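Long-range contacts in carbamate kinase (Aeropyrum pernix, PDB 2E9Y), which probably catalyses the reversible transfer of a phosphoryl group between ATP and carbamate: residues 216-221 and 278-283; 231-236 and 292-297. All blocks are in the same frame, centred on the assembly; numbering follows the deposited sequence.

Interaction 1: 216-221 and 278-283; sequences KDLASS and KVEAAI
The tip of K278 meets the carboxylate of D217 in a salt bridge, with NZ 2.8 Å from OD2. The ammonium sits at the syn lone pair of that oxygen. The lysine chain runs extended as far as CE and then bends (chi4 51°), which turns NZ onto the acid. Its CG also passes close over OD2. On the other oxygen, K216 NZ lies 2.7 Å from D217 OD1 and comes from above the carboxylate plane. One acid therefore holds two lysines, whose NZ atoms are only 4.4 Å apart. This double pairing probably favours the charged form of D217. An alanine here removes the acid shared by the two lysines, and the close ammonium groups would probably repel each other and loosen this end of the helix pair.

Further along, A281 CB is 3.4 Å from D217 O, and the small methyl lets the helices come close. S221 OG, anti to its backbone N (chi1 -176°), donates to A281 O at 2.7 Å from above the carbonyl plane. L218 slants across E280, its CD2 against the carboxylate, whose OE2 is salt-bridged to R169.

K216 O accepts from both S220 N and S220 OG, the latter also bonded to T52 OG1, while K216 NZ also bonds L11 O. The helix axes run almost parallel, 8° apart and 8.3 Å at closest approach. Both helices pack on strand 231-236, and helix 216-226 also touches strand 6-10. Helix 258-266 packs against V279, E280 and I283 of helix 275-289.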
ATOM      1  N   LYS A 216      -2.154   9.867 -14.438  1.00 14.93           N
ATOM      2  CA  LYS A 216      -2.145   8.414 -14.566  1.00 15.14           C
ATOM      3  C   LYS A 216      -2.076   7.915 -16.004  1.00 15.02           C
ATOM      4  O   LYS A 216      -1.559   6.829 -16.263  1.00 16.55           O
ATOM      5  CB  LYS A 216      -3.372   7.813 -13.870  1.00 16.35           C
ATOM      6  CG  LYS A 216      -4.715   8.202 -14.467  0.50 17.26           C
ATOM      7  CD  LYS A 216      -5.162   7.200 -15.514  0.50 17.18           C
ATOM      8  CE  LYS A 216      -6.622   7.413 -15.888  0.50 14.77           C
ATOM      9  NZ  LYS A 216      -7.086   6.389 -16.857  0.50 15.93           N
ATOM     10  N   ASP A 217      -2.596   8.695 -16.941  1.00 15.00           N
ATOM     11  CA  ASP A 217      -2.561   8.273 -18.336  1.00 17.39           C
ATOM     12  C   ASP A 217      -1.171   8.472 -18.931  1.00 17.16           C
ATOM     13  O   ASP A 217      -0.649   7.583 -19.611  1.00 18.14           O
ATOM     14  CB  ASP A 217      -3.627   9.022 -19.136  1.00 18.24           C
ATOM     15  CG  ASP A 217      -5.030   8.640 -18.703  1.00 20.34           C
ATOM     16  OD1 ASP A 217      -5.309   7.425 -18.644  1.00 18.91           O
ATOM     17  OD2 ASP A 217      -5.847   9.541 -18.415  1.00 20.32           O
ATOM     18  N   LEU A 218      -0.564   9.625 -18.670  1.00 16.86           N
ATOM     19  CA  LEU A 218       0.783   9.887 -19.171  1.00 17.10           C
ATOM     20  C   LEU A 218       1.737   8.854 -18.578  1.00 17.54           C
ATOM     21  O   LEU A 218       2.604   8.319 -19.273  1.00 15.74           O
ATOM     22  CB  LEU A 218       1.239  11.297 -18.778  1.00 17.50           C
ATOM     23  CG  LEU A 218       0.403  12.446 -19.348  1.00 19.56           C
ATOM     24  CD1 LEU A 218       1.054  13.777 -18.997  1.00 19.71           C
ATOM     25  CD2 LEU A 218       0.288  12.285 -20.865  1.00 20.47           C
ATOM     26  N   ALA A 219       1.571   8.573 -17.288  1.00 15.19           N
ATOM     27  CA  ALA A 219       2.418   7.599 -16.609  1.00 14.17           C
ATOM     28  C   ALA A 219       2.216   6.190 -17.166  1.00 14.36           C
ATOM     29  O   ALA A 219       3.185   5.457 -17.359  1.00 13.35           O
ATOM     30  CB  ALA A 219       2.136   7.607 -15.100  1.00 14.71           C
ATOM     31  N   SER A 220       0.963   5.814 -17.416  1.00 14.04           N
ATOM     32  CA  SER A 220       0.649   4.490 -17.957  1.00 14.57           C
ATOM     33  C   SER A 220       1.250   4.318 -19.345  1.00 15.47           C
ATOM     34  O   SER A 220       1.705   3.231 -19.707  1.00 15.71           O
ATOM     35  CB  SER A 220      -0.868   4.284 -18.032  1.00 14.99           C
ATOM     36  OG  SER A 220      -1.440   4.246 -16.734  1.00 16.92           O
ATOM     37  N   SER A 221       1.246   5.395 -20.123  1.00 16.25           N
ATOM     38  CA  SER A 221       1.815   5.353 -21.465  1.00 16.23           C
ATOM     39  C   SER A 221       3.311   5.080 -21.351  1.00 15.98           C
ATOM     40  O   SER A 221       3.860   4.221 -22.047  1.00 14.17           O
ATOM     41  CB  SER A 221       1.580   6.686 -22.181  1.00 18.05           C
ATOM     42  OG  SER A 221       2.056   6.638 -23.518  1.00 18.18           O
ATOM     43  N   LYS A 278      -5.261  11.890 -22.168  1.00 17.02           N
ATOM     44  CA  LYS A 278      -5.422  10.556 -22.729  1.00 19.33           C
ATOM     45  C   LYS A 278      -4.952  10.525 -24.184  1.00 19.32           C
ATOM     46  O   LYS A 278      -4.293   9.572 -24.611  1.00 17.21           O
ATOM     47  CB  LYS A 278      -6.884  10.113 -22.618  1.00 19.81           C
ATOM     48  CG  LYS A 278      -7.323   9.870 -21.170  1.00 22.06           C
ATOM     49  CD  LYS A 278      -8.817   9.609 -21.061  1.00 24.53           C
ATOM     50  CE  LYS A 278      -9.185   9.160 -19.651  1.00 27.77           C
ATOM     51  NZ  LYS A 278      -8.637  10.070 -18.614  1.00 29.16           N
ATOM     52  N   VAL A 279      -5.284  11.568 -24.938  1.00 18.91           N
ATOM     53  CA  VAL A 279      -4.862  11.641 -26.331  1.00 18.53           C
ATOM     54  C   VAL A 279      -3.346  11.808 -26.369  1.00 18.53           C
ATOM     55  O   VAL A 279      -2.669  11.174 -27.171  1.00 19.03           O
ATOM     56  CB  VAL A 279      -5.540  12.827 -27.066  1.00 19.15           C
ATOM     57  CG1 VAL A 279      -4.838  13.108 -28.397  1.00 20.73           C
ATOM     58  CG2 VAL A 279      -7.001  12.493 -27.318  1.00 21.47           C
ATOM     59  N   GLU A 280      -2.816  12.645 -25.485  1.00 19.26           N
ATOM     60  CA  GLU A 280      -1.375  12.876 -25.431  1.00 19.77           C
ATOM     61  C   GLU A 280      -0.660  11.562 -25.128  1.00 19.51           C
ATOM     62  O   GLU A 280       0.349  11.232 -25.751  1.00 18.17           O
ATOM     63  CB  GLU A 280      -1.033  13.899 -24.344  1.00 19.94           C
ATOM     64  CG  GLU A 280       0.415  14.370 -24.391  0.50 18.46           C
ATOM     65  CD  GLU A 280       0.813  15.189 -23.176  0.50 18.94           C
ATOM     66  OE1 GLU A 280       0.013  16.043 -22.741  0.50 16.86           O
ATOM     67  OE2 GLU A 280       1.935  14.987 -22.665  0.50 20.60           O
ATOM     68  N   ALA A 281      -1.196  10.819 -24.164  1.00 17.87           N
ATOM     69  CA  ALA A 281      -0.632   9.535 -23.755  1.00 17.97           C
ATOM     70  C   ALA A 281      -0.633   8.536 -24.909  1.00 17.45           C
ATOM     71  O   ALA A 281       0.369   7.866 -25.165  1.00 17.41           O
ATOM     72  CB  ALA A 281      -1.431   8.966 -22.579  1.00 14.35           C
ATOM     73  N   ALA A 282      -1.763   8.439 -25.603  1.00 17.46           N
ATOM     74  CA  ALA A 282      -1.882   7.519 -26.730  1.00 19.63           C
ATOM     75  C   ALA A 282      -0.871   7.863 -27.821  1.00 19.93           C
ATOM     76  O   ALA A 282      -0.186   6.983 -28.346  1.00 20.29           O
ATOM     77  CB  ALA A 282      -3.299   7.564 -27.294  1.00 17.98           C
ATOM     78  N   ILE A 283      -0.779   9.145 -28.159  1.00 19.92           N
ATOM     79  CA  ILE A 283       0.158   9.595 -29.187  1.00 20.72           C
ATOM     80  C   ILE A 283       1.597   9.263 -28.798  1.00 21.74           C
ATOM     81  O   ILE A 283       2.366   8.759 -29.617  1.00 20.01           O
ATOM     82  CB  ILE A 283       0.051  11.118 -29.419  1.00 20.78           C
ATOM     83  CG1 ILE A 283      -1.295  11.453 -30.067  1.00 19.55           C
ATOM     84  CG2 ILE A 283       1.204  11.595 -30.286  1.00 21.98           C
ATOM     85  CD1 ILE A 283      -1.585  12.941 -30.170  1.00 23.08           C
TER

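Interaction 2: 231-236 and 292-297; sequences LLVILT and PAVIGS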
ATOM      1  N   LEU A 231       0.364  -3.291 -26.392  1.00 21.81           N
ATOM      2  CA  LEU A 231      -0.737  -2.352 -26.544  1.00 19.97           C
ATOM      3  C   LEU A 231      -0.981  -1.504 -25.307  1.00 20.75           C
ATOM      4  O   LEU A 231      -0.797  -1.969 -24.185  1.00 20.64           O
ATOM      5  CB  LEU A 231      -2.022  -3.123 -26.870  1.00 21.23           C
ATOM      6  CG  LEU A 231      -3.347  -2.358 -26.989  1.00 23.66           C
ATOM      7  CD1 LEU A 231      -3.300  -1.423 -28.187  1.00 24.33           C
ATOM      8  CD2 LEU A 231      -4.497  -3.343 -27.147  1.00 23.99           C
ATOM      9  N   LEU A 232      -1.369  -0.252 -25.531  1.00 19.50           N
ATOM     10  CA  LEU A 232      -1.714   0.660 -24.447  1.00 20.40           C
ATOM     11  C   LEU A 232      -3.214   0.859 -24.598  1.00 21.34           C
ATOM     12  O   LEU A 232      -3.699   1.222 -25.674  1.00 20.17           O
ATOM     13  CB  LEU A 232      -1.002   2.015 -24.581  1.00 19.27           C
ATOM     14  CG  LEU A 232      -1.533   3.125 -23.654  1.00 20.69           C
ATOM     15  CD1 LEU A 232      -1.320   2.734 -22.189  1.00 17.46           C
ATOM     16  CD2 LEU A 232      -0.837   4.440 -23.954  1.00 19.85           C
ATOM     17  N   VAL A 233      -3.946   0.599 -23.524  1.00 20.12           N
ATOM     18  CA  VAL A 233      -5.393   0.743 -23.537  1.00 20.11           C
ATOM     19  C   VAL A 233      -5.821   1.734 -22.463  1.00 20.51           C
ATOM     20  O   VAL A 233      -5.406   1.622 -21.310  1.00 20.72           O
ATOM     21  CB  VAL A 233      -6.086  -0.606 -23.238  1.00 20.96           C
ATOM     22  CG1 VAL A 233      -7.603  -0.433 -23.251  1.00 20.22           C
ATOM     23  CG2 VAL A 233      -5.651  -1.652 -24.253  1.00 21.79           C
ATOM     24  N   ILE A 234      -6.636   2.710 -22.843  1.00 20.03           N
ATOM     25  CA  ILE A 234      -7.145   3.676 -21.879  1.00 21.69           C
ATOM     26  C   ILE A 234      -8.657   3.504 -21.827  1.00 21.43           C
ATOM     27  O   ILE A 234      -9.352   3.763 -22.808  1.00 22.33           O
ATOM     28  CB  ILE A 234      -6.815   5.123 -22.276  1.00 20.90           C
ATOM     29  CG1 ILE A 234      -5.295   5.316 -22.320  1.00 21.14           C
ATOM     30  CG2 ILE A 234      -7.413   6.082 -21.257  1.00 19.97           C
ATOM     31  CD1 ILE A 234      -4.865   6.698 -22.741  1.00 23.33           C
ATOM     32  N   LEU A 235      -9.162   3.052 -20.685  1.00 21.19           N
ATOM     33  CA  LEU A 235     -10.595   2.834 -20.530  1.00 22.37           C
ATOM     34  C   LEU A 235     -11.230   3.966 -19.738  1.00 25.09           C
ATOM     35  O   LEU A 235     -10.891   4.191 -18.574  1.00 24.16           O
ATOM     36  CB  LEU A 235     -10.854   1.496 -19.835  1.00 21.34           C
ATOM     37  CG  LEU A 235     -10.374   0.246 -20.581  1.00 22.82           C
ATOM     38  CD1 LEU A 235     -10.697  -0.990 -19.761  1.00 23.68           C
ATOM     39  CD2 LEU A 235     -11.051   0.161 -21.951  1.00 22.90           C
ATOM     40  N   THR A 236     -12.153   4.677 -20.378  1.00 26.10           N
ATOM     41  CA  THR A 236     -12.820   5.801 -19.741  1.00 27.63           C
ATOM     42  C   THR A 236     -14.337   5.605 -19.731  1.00 28.28           C
ATOM     43  O   THR A 236     -14.821   4.475 -19.841  1.00 26.53           O
ATOM     44  CB  THR A 236     -12.442   7.114 -20.463  1.00 28.66           C
ATOM     45  OG1 THR A 236     -13.046   8.229 -19.796  1.00 31.71           O
ATOM     46  CG2 THR A 236     -12.887   7.067 -21.914  1.00 28.64           C
ATOM     47  N   PRO A 292       0.122   0.399 -31.983  1.00 26.30           N
ATOM     48  CA  PRO A 292      -1.151   1.099 -31.786  1.00 26.10           C
ATOM     49  C   PRO A 292      -1.550   1.256 -30.318  1.00 25.11           C
ATOM     50  O   PRO A 292      -1.147   0.476 -29.458  1.00 25.66           O
ATOM     51  CB  PRO A 292      -2.153   0.224 -32.541  1.00 27.70           C
ATOM     52  CG  PRO A 292      -1.319  -0.454 -33.578  1.00 28.56           C
ATOM     53  CD  PRO A 292      -0.066  -0.798 -32.821  1.00 28.53           C
ATOM     54  N   ALA A 293      -2.345   2.283 -30.050  1.00 24.19           N
ATOM     55  CA  ALA A 293      -2.860   2.547 -28.714  1.00 23.61           C
ATOM     56  C   ALA A 293      -4.353   2.723 -28.941  1.00 23.33           C
ATOM     57  O   ALA A 293      -4.766   3.142 -30.020  1.00 23.57           O
ATOM     58  CB  ALA A 293      -2.256   3.821 -28.144  1.00 24.13           C
ATOM     59  N   VAL A 294      -5.170   2.392 -27.950  1.00 21.55           N
ATOM     60  CA  VAL A 294      -6.605   2.547 -28.125  1.00 20.68           C
ATOM     61  C   VAL A 294      -7.261   3.192 -26.907  1.00 22.02           C
ATOM     62  O   VAL A 294      -6.886   2.924 -25.765  1.00 19.77           O
ATOM     63  CB  VAL A 294      -7.266   1.181 -28.434  1.00 22.76           C
ATOM     64  CG1 VAL A 294      -7.016   0.201 -27.289  1.00 23.44           C
ATOM     65  CG2 VAL A 294      -8.754   1.369 -28.685  1.00 23.82           C
ATOM     66  N   ILE A 295      -8.225   4.070 -27.172  1.00 20.45           N
ATOM     67  CA  ILE A 295      -8.960   4.760 -26.120  1.00 20.34           C
ATOM     68  C   ILE A 295     -10.429   4.401 -26.283  1.00 22.55           C
ATOM     69  O   ILE A 295     -11.025   4.650 -27.336  1.00 22.91           O
ATOM     70  CB  ILE A 295      -8.795   6.287 -26.230  1.00 20.73           C
ATOM     71  CG1 ILE A 295      -7.321   6.663 -26.045  1.00 17.38           C
ATOM     72  CG2 ILE A 295      -9.655   6.984 -25.177  1.00 22.15           C
ATOM     73  CD1 ILE A 295      -7.009   8.115 -26.354  1.00 17.92           C
ATOM     74  N   GLY A 296     -11.014   3.803 -25.250  1.00 21.16           N
ATOM     75  CA  GLY A 296     -12.410   3.420 -25.343  1.00 23.47           C
ATOM     76  C   GLY A 296     -13.146   3.362 -24.021  1.00 24.89           C
ATOM     77  O   GLY A 296     -12.644   3.812 -22.991  1.00 24.64           O
ATOM     78  N   SER A 297     -14.344   2.791 -24.069  1.00 25.79           N
ATOM     79  CA  SER A 297     -15.215   2.659 -22.906  1.00 26.78           C
ATOM     80  C   SER A 297     -14.908   1.414 -22.076  1.00 25.95           C
ATOM     81  O   SER A 297     -14.598   0.355 -22.624  1.00 25.18           O
ATOM     82  CB  SER A 297     -16.674   2.613 -23.380  1.00 27.79           C
ATOM     83  OG  SER A 297     -17.571   2.441 -22.303  1.00 32.13           O
TER
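Strands 231-236 and 293-297 pair in parallel, joined by four nearly straight backbone hydrogen bonds: V294 N to L232 O, I234 N to V294 O, G296 N to I234 O and T236 N to G296 O, the last 2.8 Å long.

V233 and V294 project from the same face as neighbours. V233 CG2 meets V294 CG1 at 3.8 Å. A chi1 of 60° tucks CG1 of V294 between its own N and C and turns this methyl toward V233. L231 CD1 lies against P292 O (3.1 Å) and also touches V294 CG1. On the other face I234 and I295 run alongside each other, with I234 CB 4.1 Å from I295 CG1. L232 and A293 meet there through their CB atoms. Towards the end of the pair, L235 CD2 lies 3.6 Å from S297 O, and T236 CG2 is 3.4 Å from G296 O.

The pair belongs to the main sheet of the amino acid kinase fold. Strand 6-10 bonds the other edge of 231-236, and strand 311-314 runs antiparallel to 293-297. Helix 301-305 covers V233, L235 and V294. Helix 275-289 covers L232, I234 and A293, with helix 216-226 beside it over L232 and I234.

In the fold
The two helices of interaction 1 form part of the layer on the L232, I234 and I295 side of the strand pair of interaction 2; the centres of the two contacts are about 9 Å apart. Each helix precedes one of the strands: 216-226 leads into 231-236, and 275-289 into 293-297. The two parallel helices thus sit over two parallel strands, as in an alpha/beta layered fold. The layers meet directly. K278 O is 3.5 Å from both I234 CD1 and I295 CD1, so the two isoleucines pack under the start of segment 278-283. D217 OD1 lies 3.6 Å from I234 CG2, which places the salt-bridged acid against the sheet. S221 OG is 3.7 Å from L232 CD2.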